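Long-range contacts in N-(5'-phosphoribosyl)anthranilate isomerase (Thermococcus kodakarensis, PDB 5LHF), which catalyses the isomerisation of N-(5-phospho-beta-D-ribosyl)anthranilate to 1-(2-carboxyphenylamino)-1-deoxy-D-ribulose 5-phosphate, the third of five steps from chorismate to L-tryptophan: residues D15-Y23 and G192-M203; K132-R143 and I159-N169. One frame throughout, in Å; residues are numbered along the deposited sequence. Where two conformers were deposited one is given.

Both contacts belong to one TIM barrel, eight parallel strands ringed by helices, and their centres lie about 19 Å apart. Contact 1 joins the first helix, 14-20, to the last, 196-207, on the outside of the barrel, so it closes the helical layer where the two ends of the chain meet. Contact 2 lies deeper, between neighbouring strands 132-136 and 160-162 of the wall and the loops that follow them. Along the chain it is nested within the span that contact 1 closes. The two meet where Pro167 packs against Leu198 and Ala201, and where Phe202 lies against Thr166, bringing the loop after strand 160-162 up to the last helix.

Contact 1 (D15-Y23 and G192-M203); sequences DELRLVERY and GVKDRVLIEAFM
Helix 14-20 and the turn after it pack against the last helix outside the barrel, Leu19 from the helix and Tyr23 from the turn, while Glu16 holds the short strand 193-194 that leads into that last helix. The short segments 15-20 and 196-203 run 29° from parallel, their axes 11.4 Å apart at the closest. Leu19 and Ile199 meet tip to tip, CD2 to CD1 at 3.9 Å, and Leu19 CD1 rests on Arg196 CB. Ile199 CG2 stands over one face of the Tyr23 ring, offset toward its rim, a CH-pi contact 4.0 Å from the centroid. At the ring's edge, Tyr23 OH donates to Glu200 OE2 at 2.7 Å, on the anti side though well out of the plane of a carboxylate turned 79° from the ring. Arg196 NH1 salt-bridges Glu200 OE1 from above that plane, so each oxygen has its own donor and the group is probably hindered from turning. In this TIM barrel the two helices close the ring of eight, first against last; Ile8 of strand 5-9 lies beneath Val20 and Ile199. At the other end, extended Glu16 accepts a nearly straight bond from Lys194 N at OE2 (2.8 Å). The same oxygen forms a salt bridge with Arg37, and OE1 accepts from Lys12 N. Lys194 CG lies 3.5 Å from Glu16 OE2; the chain then bends at chi2 and carries NZ to Glu189 and Cys9 O.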
loop_
_atom_site.group_PDB
_atom_site.type_symbol
_atom_site.label_atom_id
_atom_site.label_comp_id
_atom_site.label_asym_id
_atom_site.label_seq_id
_atom_site.Cartn_x
_atom_site.Cartn_y
_atom_site.Cartn_z
ATOM N N ASP A 15 -20.275 0.826 -1.339
ATOM C CA ASP A 15 -20.328 2.215 -1.790
ATOM C C ASP A 15 -18.931 2.803 -1.929
ATOM O O ASP A 15 -18.633 3.477 -2.924
ATOM C CB ASP A 15 -21.160 3.053 -0.828
ATOM C CG ASP A 15 -22.631 2.725 -0.900
ATOM O OD1 ASP A 15 -23.304 2.862 0.141
ATOM O OD2 ASP A 15 -23.110 2.342 -1.991
ATOM N N GLU A 16 -18.060 2.562 -0.947
ATOM C CA GLU A 16 -16.684 3.054 -1.043
ATOM C C GLU A 16 -15.934 2.387 -2.191
ATOM O O GLU A 16 -15.177 3.045 -2.917
ATOM C CB GLU A 16 -15.953 2.800 0.275
ATOM C CG GLU A 16 -16.389 3.701 1.390
ATOM C CD GLU A 16 -15.491 3.591 2.587
ATOM O OE1 GLU A 16 -15.042 2.464 2.904
ATOM O OE2 GLU A 16 -15.210 4.641 3.198
ATOM N N LEU A 17 -16.130 1.076 -2.367
ATOM C CA LEU A 17 -15.490 0.369 -3.472
ATOM C C LEU A 17 -15.870 0.975 -4.819
ATOM O O LEU A 17 -15.001 1.328 -5.615
ATOM C CB LEU A 17 -15.861 -1.111 -3.443
ATOM C CG LEU A 17 -15.339 -1.941 -4.617
ATOM C CD1 LEU A 17 -13.813 -2.008 -4.629
ATOM C CD2 LEU A 17 -15.905 -3.320 -4.531
ATOM N N ARG A 18 -17.175 1.081 -5.104
ATOM C CA ARG A 18 -17.604 1.602 -6.399
ATOM C C ARG A 18 -17.089 3.023 -6.648
ATOM O O ARG A 18 -16.808 3.395 -7.797
ATOM C CB ARG A 18 -19.128 1.566 -6.493
ATOM C CG ARG A 18 -19.703 0.159 -6.478
ATOM C CD ARG A 18 -19.097 -0.692 -7.582
ATOM N NE ARG A 18 -19.802 -1.966 -7.744
ATOM C CZ ARG A 18 -19.219 -3.095 -8.148
ATOM N NH1 ARG A 18 -17.917 -3.115 -8.402
ATOM N NH2 ARG A 18 -19.934 -4.211 -8.272
ATOM N N LEU A 19 -16.994 3.842 -5.595
ATOM C CA LEU A 19 -16.452 5.186 -5.747
ATOM C C LEU A 19 -14.985 5.140 -6.147
ATOM O O LEU A 19 -14.583 5.742 -7.147
ATOM C CB LEU A 19 -16.623 5.976 -4.448
ATOM C CG LEU A 19 -15.913 7.329 -4.412
ATOM C CD1 LEU A 19 -16.442 8.166 -5.596
ATOM C CD2 LEU A 19 -16.124 8.035 -3.056
ATOM N N VAL A 20 -14.178 4.401 -5.385
ATOM C CA VAL A 20 -12.748 4.285 -5.662
ATOM C C VAL A 20 -12.494 3.732 -7.061
ATOM O O VAL A 20 -11.506 4.096 -7.710
ATOM C CB VAL A 20 -12.102 3.414 -4.565
ATOM C CG1 VAL A 20 -10.741 2.898 -4.986
ATOM C CG2 VAL A 20 -12.015 4.211 -3.279
ATOM N N GLU A 21 -13.367 2.846 -7.548
ATOM C CA GLU A 21 -13.146 2.202 -8.837
ATOM C C GLU A 21 -13.222 3.178 -10.003
ATOM O O GLU A 21 -12.731 2.862 -11.091
ATOM C CB GLU A 21 -14.165 1.081 -9.040
ATOM C CG GLU A 21 -13.908 -0.102 -8.114
ATOM C CD GLU A 21 -14.819 -1.265 -8.391
ATOM O OE1 GLU A 21 -14.390 -2.412 -8.154
ATOM O OE2 GLU A 21 -15.963 -1.032 -8.826
ATOM N N ARG A 22 -13.815 4.350 -9.800
ATOM C CA ARG A 22 -13.884 5.334 -10.870
ATOM C C ARG A 22 -12.579 6.092 -11.043
ATOM O O ARG A 22 -12.420 6.812 -12.041
ATOM C CB ARG A 22 -15.034 6.300 -10.599
ATOM C CG ARG A 22 -16.387 5.612 -10.607
ATOM C CD ARG A 22 -17.498 6.535 -11.083
ATOM N NE ARG A 22 -17.678 7.694 -10.212
ATOM C CZ ARG A 22 -18.319 7.663 -9.050
ATOM N NH1 ARG A 22 -18.843 6.523 -8.606
ATOM N NH2 ARG A 22 -18.434 8.772 -8.336
ATOM N N TYR A 23 -11.631 5.924 -10.113
ATOM C CA TYR A 23 -10.413 6.717 -10.110
ATOM C C TYR A 23 -9.133 5.906 -9.991
ATOM O O TYR A 23 -8.150 6.251 -10.654
ATOM C CB TYR A 23 -10.465 7.745 -8.969
ATOM C CG TYR A 23 -11.660 8.667 -9.050
ATOM C CD1 TYR A 23 -12.859 8.347 -8.404
ATOM C CD2 TYR A 23 -11.603 9.844 -9.784
ATOM C CE1 TYR A 23 -13.950 9.190 -8.476
ATOM C CE2 TYR A 23 -12.694 10.692 -9.861
ATOM C CZ TYR A 23 -13.859 10.363 -9.210
ATOM O OH TYR A 23 -14.939 11.212 -9.289
ATOM N N GLY A 192 -14.224 9.666 7.878
ATOM C CA GLY A 192 -13.955 8.241 7.729
ATOM C C GLY A 192 -14.579 7.561 6.527
ATOM O O GLY A 192 -14.529 6.330 6.432
ATOM N N VAL A 193 -15.164 8.307 5.598
ATOM C CA VAL A 193 -15.779 7.713 4.421
ATOM C C VAL A 193 -14.997 8.169 3.204
ATOM O O VAL A 193 -14.703 9.359 3.074
ATOM C CB VAL A 193 -17.262 8.108 4.306
ATOM C CG1 VAL A 193 -17.880 7.490 3.067
ATOM C CG2 VAL A 193 -18.006 7.701 5.587
ATOM N N LYS A 194 -14.645 7.233 2.320
ATOM C CA LYS A 194 -14.045 7.642 1.047
ATOM C C LYS A 194 -14.913 8.713 0.393
ATOM O O LYS A 194 -16.128 8.543 0.255
ATOM C CB LYS A 194 -13.875 6.448 0.107
ATOM C CG LYS A 194 -12.977 5.342 0.622
ATOM C CD LYS A 194 -11.650 5.837 1.163
ATOM C CE LYS A 194 -10.888 4.656 1.771
ATOM N NZ LYS A 194 -9.802 5.029 2.703
ATOM N N ASP A 195 -14.290 9.829 0.013
ATOM C CA ASP A 195 -15.009 11.050 -0.360
ATOM C C ASP A 195 -14.643 11.488 -1.776
ATOM O O ASP A 195 -13.460 11.674 -2.083
ATOM C CB ASP A 195 -14.694 12.167 0.633
ATOM C CG ASP A 195 -15.394 13.477 0.295
ATOM O OD1 ASP A 195 -16.582 13.626 0.642
ATOM O OD2 ASP A 195 -14.757 14.352 -0.322
ATOM N N ARG A 196 -15.664 11.692 -2.620
ATOM C CA ARG A 196 -15.411 11.941 -4.045
ATOM C C ARG A 196 -14.641 13.239 -4.261
ATOM O O ARG A 196 -13.747 13.305 -5.113
ATOM C CB ARG A 196 -16.728 11.975 -4.829
ATOM C CG ARG A 196 -16.541 12.070 -6.352
ATOM C CD ARG A 196 -16.577 13.506 -6.885
ATOM N NE ARG A 196 -17.819 14.190 -6.531
ATOM C CZ ARG A 196 -18.062 15.473 -6.769
ATOM N NH1 ARG A 196 -17.153 16.226 -7.377
ATOM N NH2 ARG A 196 -19.220 16.005 -6.404
ATOM N N VAL A 197 -14.968 14.286 -3.507
ATOM C CA VAL A 197 -14.300 15.561 -3.744
ATOM C C VAL A 197 -12.843 15.499 -3.299
ATOM O O VAL A 197 -11.949 16.013 -3.989
ATOM C CB VAL A 197 -15.066 16.705 -3.060
ATOM C CG1 VAL A 197 -14.174 17.937 -2.936
ATOM C CG2 VAL A 197 -16.340 17.026 -3.848
ATOM N N LEU A 198 -12.562 14.827 -2.172
ATOM C CA LEU A 198 -11.173 14.624 -1.756
ATOM C C LEU A 198 -10.410 13.769 -2.761
ATOM O O LEU A 198 -9.234 14.042 -3.050
ATOM C CB LEU A 198 -11.110 13.976 -0.371
ATOM C CG LEU A 198 -11.639 14.856 0.758
ATOM C CD1 LEU A 198 -11.432 14.146 2.089
ATOM C CD2 LEU A 198 -10.960 16.241 0.744
ATOM N N ILE A 199 -11.040 12.714 -3.282
ATOM C CA ILE A 199 -10.366 11.879 -4.271
ATOM C C ILE A 199 -10.056 12.687 -5.529
ATOM O O ILE A 199 -8.958 12.586 -6.091
ATOM C CB ILE A 199 -11.190 10.610 -4.586
ATOM C CG1 ILE A 199 -11.196 9.677 -3.365
ATOM C CG2 ILE A 199 -10.578 9.875 -5.783
ATOM C CD1 ILE A 199 -12.225 8.507 -3.448
ATOM N N GLU A 200 -11.006 13.503 -5.992
ATOM C CA GLU A 200 -10.739 14.286 -7.197
ATOM C C GLU A 200 -9.625 15.297 -6.966
ATOM O O GLU A 200 -8.830 15.573 -7.871
ATOM C CB GLU A 200 -12.019 14.957 -7.680
ATOM C CG GLU A 200 -12.992 13.927 -8.210
ATOM C CD GLU A 200 -14.163 14.526 -8.969
ATOM O OE1 GLU A 200 -14.528 15.692 -8.698
ATOM O OE2 GLU A 200 -14.723 13.813 -9.826
ATOM N N ALA A 201 -9.548 15.863 -5.757
ATOM C CA ALA A 201 -8.461 16.797 -5.467
ATOM C C ALA A 201 -7.122 16.080 -5.467
ATOM O O ALA A 201 -6.119 16.631 -5.939
ATOM C CB ALA A 201 -8.692 17.486 -4.122
ATOM N N PHE A 202 -7.087 14.859 -4.914
ATOM C CA PHE A 202 -5.875 14.044 -4.922
ATOM C C PHE A 202 -5.463 13.686 -6.347
ATOM O O PHE A 202 -4.299 13.853 -6.739
ATOM C CB PHE A 202 -6.127 12.777 -4.088
ATOM C CG PHE A 202 -4.899 11.952 -3.837
ATOM C CD1 PHE A 202 -4.549 10.921 -4.702
ATOM C CD2 PHE A 202 -4.113 12.184 -2.717
ATOM C CE1 PHE A 202 -3.442 10.150 -4.457
ATOM C CE2 PHE A 202 -2.986 11.409 -2.470
ATOM C CZ PHE A 202 -2.653 10.402 -3.341
ATOM N N MET A 203 -6.416 13.203 -7.145
ATOM C CA MET A 203 -6.089 12.760 -8.497
ATOM C C MET A 203 -5.605 13.921 -9.355
ATOM O O MET A 203 -4.720 13.747 -10.202
ATOM C CB MET A 203 -7.310 12.095 -9.131
ATOM C CG MET A 203 -7.762 10.830 -8.426
ATOM S SD MET A 203 -6.490 9.561 -8.313
ATOM C CE MET A 203 -6.206 9.152 -10.034
#

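Contact 2 (K132-R143 and I159-N169)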
loop_
_atom_site.group_PDB
_atom_site.type_symbol
_atom_site.label_atom_id
_atom_site.label_comp_id
_atom_site.label_asym_id
_atom_site.label_seq_id
_atom_site.Cartn_x
_atom_site.Cartn_y
_atom_site.Cartn_z
ATOM N N LYS A 132 5.318 -5.943 -6.259
ATOM C CA LYS A 132 5.354 -4.516 -5.973
ATOM C C LYS A 132 5.949 -4.266 -4.598
ATOM O O LYS A 132 5.778 -5.061 -3.671
ATOM C CB LYS A 132 3.957 -3.877 -6.046
ATOM C CG LYS A 132 3.425 -3.648 -7.455
ATOM C CD LYS A 132 2.208 -2.721 -7.424
ATOM C CE LYS A 132 1.506 -2.620 -8.779
ATOM N NZ LYS A 132 2.189 -1.722 -9.740
ATOM N N ILE A 133 6.632 -3.130 -4.483
ATOM C CA ILE A 133 7.276 -2.674 -3.257
ATOM C C ILE A 133 6.546 -1.427 -2.786
ATOM O O ILE A 133 6.472 -0.433 -3.523
ATOM C CB ILE A 133 8.763 -2.355 -3.488
ATOM C CG1 ILE A 133 9.551 -3.612 -3.871
ATOM C CG2 ILE A 133 9.363 -1.643 -2.282
ATOM C CD1 ILE A 133 9.590 -4.635 -2.799
ATOM N N LEU A 134 6.010 -1.462 -1.568
ATOM C CA LEU A 134 5.413 -0.279 -0.960
ATOM C C LEU A 134 6.320 0.232 0.149
ATOM O O LEU A 134 6.781 -0.548 0.989
ATOM C CB LEU A 134 4.014 -0.581 -0.412
ATOM C CG LEU A 134 3.182 0.601 0.092
ATOM C CD1 LEU A 134 1.680 0.390 -0.246
ATOM C CD2 LEU A 134 3.362 0.765 1.603
ATOM N N LEU A 135 6.577 1.538 0.145
ATOM C CA LEU A 135 7.376 2.188 1.179
ATOM C C LEU A 135 6.435 3.006 2.057
ATOM O O LEU A 135 5.838 3.988 1.599
ATOM C CB LEU A 135 8.477 3.067 0.570
ATOM C CG LEU A 135 9.569 2.372 -0.254
ATOM C CD1 LEU A 135 10.693 3.339 -0.664
ATOM C CD2 LEU A 135 10.136 1.188 0.503
ATOM N N ASP A 136 6.315 2.613 3.318
ATOM C CA ASP A 136 5.393 3.247 4.259
ATOM C C ASP A 136 6.152 4.294 5.075
ATOM O O ASP A 136 6.897 3.952 5.997
ATOM C CB ASP A 136 4.767 2.182 5.153
ATOM C CG ASP A 136 3.626 2.720 5.984
ATOM O OD1 ASP A 136 3.366 2.145 7.053
ATOM O OD2 ASP A 136 2.994 3.720 5.579
ATOM N N THR A 137 5.939 5.570 4.760
ATOM C CA THR A 137 6.653 6.674 5.396
ATOM C C THR A 137 5.973 7.104 6.698
ATOM O O THR A 137 4.768 6.931 6.884
ATOM C CB THR A 137 6.746 7.868 4.449
ATOM O OG1 THR A 137 5.430 8.351 4.160
ATOM C CG2 THR A 137 7.419 7.463 3.151
ATOM N N GLY A 138 6.766 7.699 7.594
ATOM C CA GLY A 138 6.320 8.050 8.930
ATOM C C GLY A 138 5.895 9.501 9.075
ATOM O O GLY A 138 5.678 10.219 8.091
ATOM N N VAL A 139 5.797 9.950 10.333
ATOM C CA VAL A 139 5.229 11.263 10.644
ATOM C C VAL A 139 6.248 12.178 11.313
ATOM O O VAL A 139 7.425 11.831 11.440
ATOM C CB VAL A 139 3.976 11.118 11.527
ATOM C CG1 VAL A 139 2.918 10.322 10.788
ATOM C CG2 VAL A 139 4.331 10.453 12.878
ATOM N N GLY A 140 5.804 13.367 11.730
ATOM C CA GLY A 140 6.696 14.246 12.462
ATOM C C GLY A 140 7.841 14.767 11.603
ATOM O O GLY A 140 7.825 14.703 10.366
ATOM N N SER A 141 8.863 15.280 12.294
ATOM C CA SER A 141 9.982 15.923 11.612
ATOM C C SER A 141 10.802 14.938 10.783
ATOM O O SER A 141 11.447 15.342 9.808
ATOM C CB SER A 141 10.877 16.624 12.632
ATOM O OG SER A 141 11.490 15.682 13.497
ATOM N N GLY A 142 10.802 13.655 11.153
ATOM C CA GLY A 142 11.529 12.643 10.399
ATOM C C GLY A 142 10.957 12.346 9.026
ATOM O O GLY A 142 11.573 11.593 8.263
ATOM N N ARG A 143 9.801 12.916 8.695
ATOM C CA ARG A 143 9.166 12.604 7.422
ATOM C C ARG A 143 10.019 13.070 6.245
ATOM O O ARG A 143 10.116 12.375 5.227
ATOM C CB ARG A 143 7.776 13.233 7.382
ATOM C CG ARG A 143 6.969 12.864 6.181
ATOM C CD ARG A 143 5.511 13.233 6.391
ATOM N NE ARG A 143 4.761 12.967 5.175
ATOM C CZ ARG A 143 4.237 11.789 4.870
ATOM N NH1 ARG A 143 4.353 10.758 5.714
ATOM N NH2 ARG A 143 3.589 11.653 3.724
ATOM N N ILE A 159 8.720 1.860 -6.962
ATOM C CA ILE A 159 8.092 1.678 -5.658
ATOM C C ILE A 159 6.752 2.410 -5.609
ATOM O O ILE A 159 6.477 3.325 -6.391
ATOM C CB ILE A 159 9.028 2.143 -4.525
ATOM C CG1 ILE A 159 9.293 3.647 -4.617
ATOM C CG2 ILE A 159 10.347 1.347 -4.547
ATOM C CD1 ILE A 159 8.656 4.459 -3.520
ATOM N N VAL A 160 5.904 1.985 -4.676
ATOM C CA VAL A 160 4.656 2.665 -4.351
ATOM C C VAL A 160 4.885 3.428 -3.053
ATOM O O VAL A 160 5.206 2.825 -2.020
ATOM C CB VAL A 160 3.490 1.670 -4.197
ATOM C CG1 VAL A 160 2.199 2.404 -3.814
ATOM C CG2 VAL A 160 3.285 0.861 -5.472
ATOM N N LEU A 161 4.742 4.749 -3.098
ATOM C CA LEU A 161 4.945 5.593 -1.925
ATOM C C LEU A 161 3.652 5.697 -1.127
ATOM O O LEU A 161 2.588 5.965 -1.696
ATOM C CB LEU A 161 5.403 6.990 -2.341
ATOM C CG LEU A 161 5.763 7.971 -1.215
ATOM C CD1 LEU A 161 6.981 7.514 -0.425
ATOM C CD2 LEU A 161 5.976 9.389 -1.809
ATOM N N ALA A 162 3.746 5.498 0.191
ATOM C CA ALA A 162 2.566 5.502 1.051
ATOM C C ALA A 162 2.889 6.202 2.362
ATOM O O ALA A 162 4.051 6.477 2.682
ATOM C CB ALA A 162 2.066 4.078 1.337
ATOM N N GLY A 163 1.838 6.462 3.138
ATOM C CA GLY A 163 2.004 7.023 4.463
ATOM C C GLY A 163 1.655 8.493 4.563
ATOM O O GLY A 163 2.442 9.355 4.168
ATOM N N GLY A 164 0.465 8.784 5.090
ATOM C CA GLY A 164 0.054 10.148 5.367
ATOM C C GLY A 164 -0.088 11.060 4.169
ATOM O O GLY A 164 -0.012 12.276 4.331
ATOM N N LEU A 165 -0.304 10.517 2.972
ATOM C CA LEU A 165 -0.484 11.354 1.793
ATOM C C LEU A 165 -1.877 11.959 1.786
ATOM O O LEU A 165 -2.850 11.314 2.181
ATOM C CB LEU A 165 -0.272 10.537 0.518
ATOM C CG LEU A 165 1.148 10.022 0.352
ATOM C CD1 LEU A 165 1.280 9.165 -0.914
ATOM C CD2 LEU A 165 2.138 11.201 0.346
ATOM N N THR A 166 -1.970 13.201 1.328
ATOM C CA THR A 166 -3.199 13.980 1.331
ATOM C C THR A 166 -3.215 14.806 0.053
ATOM O O THR A 166 -2.170 14.984 -0.581
ATOM C CB THR A 166 -3.287 14.931 2.537
ATOM O OG1 THR A 166 -2.303 15.962 2.390
ATOM C CG2 THR A 166 -3.050 14.202 3.863
ATOM N N PRO A 167 -4.382 15.349 -0.337
ATOM C CA PRO A 167 -4.393 16.242 -1.508
ATOM C C PRO A 167 -3.428 17.404 -1.384
ATOM O O PRO A 167 -2.890 17.859 -2.400
ATOM C CB PRO A 167 -5.848 16.728 -1.565
ATOM C CG PRO A 167 -6.623 15.617 -0.963
ATOM C CD PRO A 167 -5.747 15.117 0.166
ATOM N N GLU A 168 -3.179 17.876 -0.164
ATOM C CA GLU A 168 -2.338 19.049 0.056
ATOM C C GLU A 168 -0.847 18.739 0.026
ATOM O O GLU A 168 -0.052 19.631 -0.298
ATOM C CB GLU A 168 -2.683 19.706 1.396
ATOM C CG GLU A 168 -4.079 20.299 1.455
ATOM C CD GLU A 168 -5.156 19.257 1.730
ATOM O OE1 GLU A 168 -4.825 18.056 1.892
ATOM O OE2 GLU A 168 -6.342 19.641 1.787
ATOM N N ASN A 169 -0.428 17.517 0.372
ATOM C CA ASN A 169 1.002 17.250 0.454
ATOM C C ASN A 169 1.516 16.262 -0.586
ATOM O O ASN A 169 2.734 16.084 -0.690
ATOM C CB ASN A 169 1.388 16.777 1.875
ATOM C CG ASN A 169 0.941 15.346 2.201
ATOM O OD1 ASN A 169 0.600 14.539 1.334
ATOM N ND2 ASN A 169 0.957 15.034 3.484
#
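Backbone pairing between adjacent parallel strands starts at Ile133 O, which accepts from Val160 N (2.7 Å). Val160 O takes Leu135 N and Leu135 O takes Ala162 N, each at 2.9 Å. Ala162 O then serves two donors of Thr137: N, from above the carbonyl plane, and OG1 at 2.8 Å. The Thr137 chi1 of 63° sets OG1 between the backbone N and carbonyl carbon, within reach of Ala162 O, and leaves CG2 against Leu161 CD1. These strands and helix 143-156 form a beta-alpha-beta unit of the TIM barrel. On one face Leu134 CD2 meets Ala162 CB at 3.6 Å; on the other, the Leu135 and Ile159 side chains cross at about a right angle (CD1 to CD1 3.7 Å), Ile153 of the helix alongside both. Arg143, extended from CG to NE, grips Gly163 O end-on: NH2 (2.6 Å) nearly in line with the C=O, NH1 (2.8 Å) more bent and from above the carbonyl plane. NH1 also donates to Gly138 O, holding the guanidinium between the two loops. A leucine in place of Arg143 would probably leave both carbonyls without these donors and set the loops free to shift. Asn169 donates from ND2 to Gly164 O, and its OD1 accepts from Thr166 N.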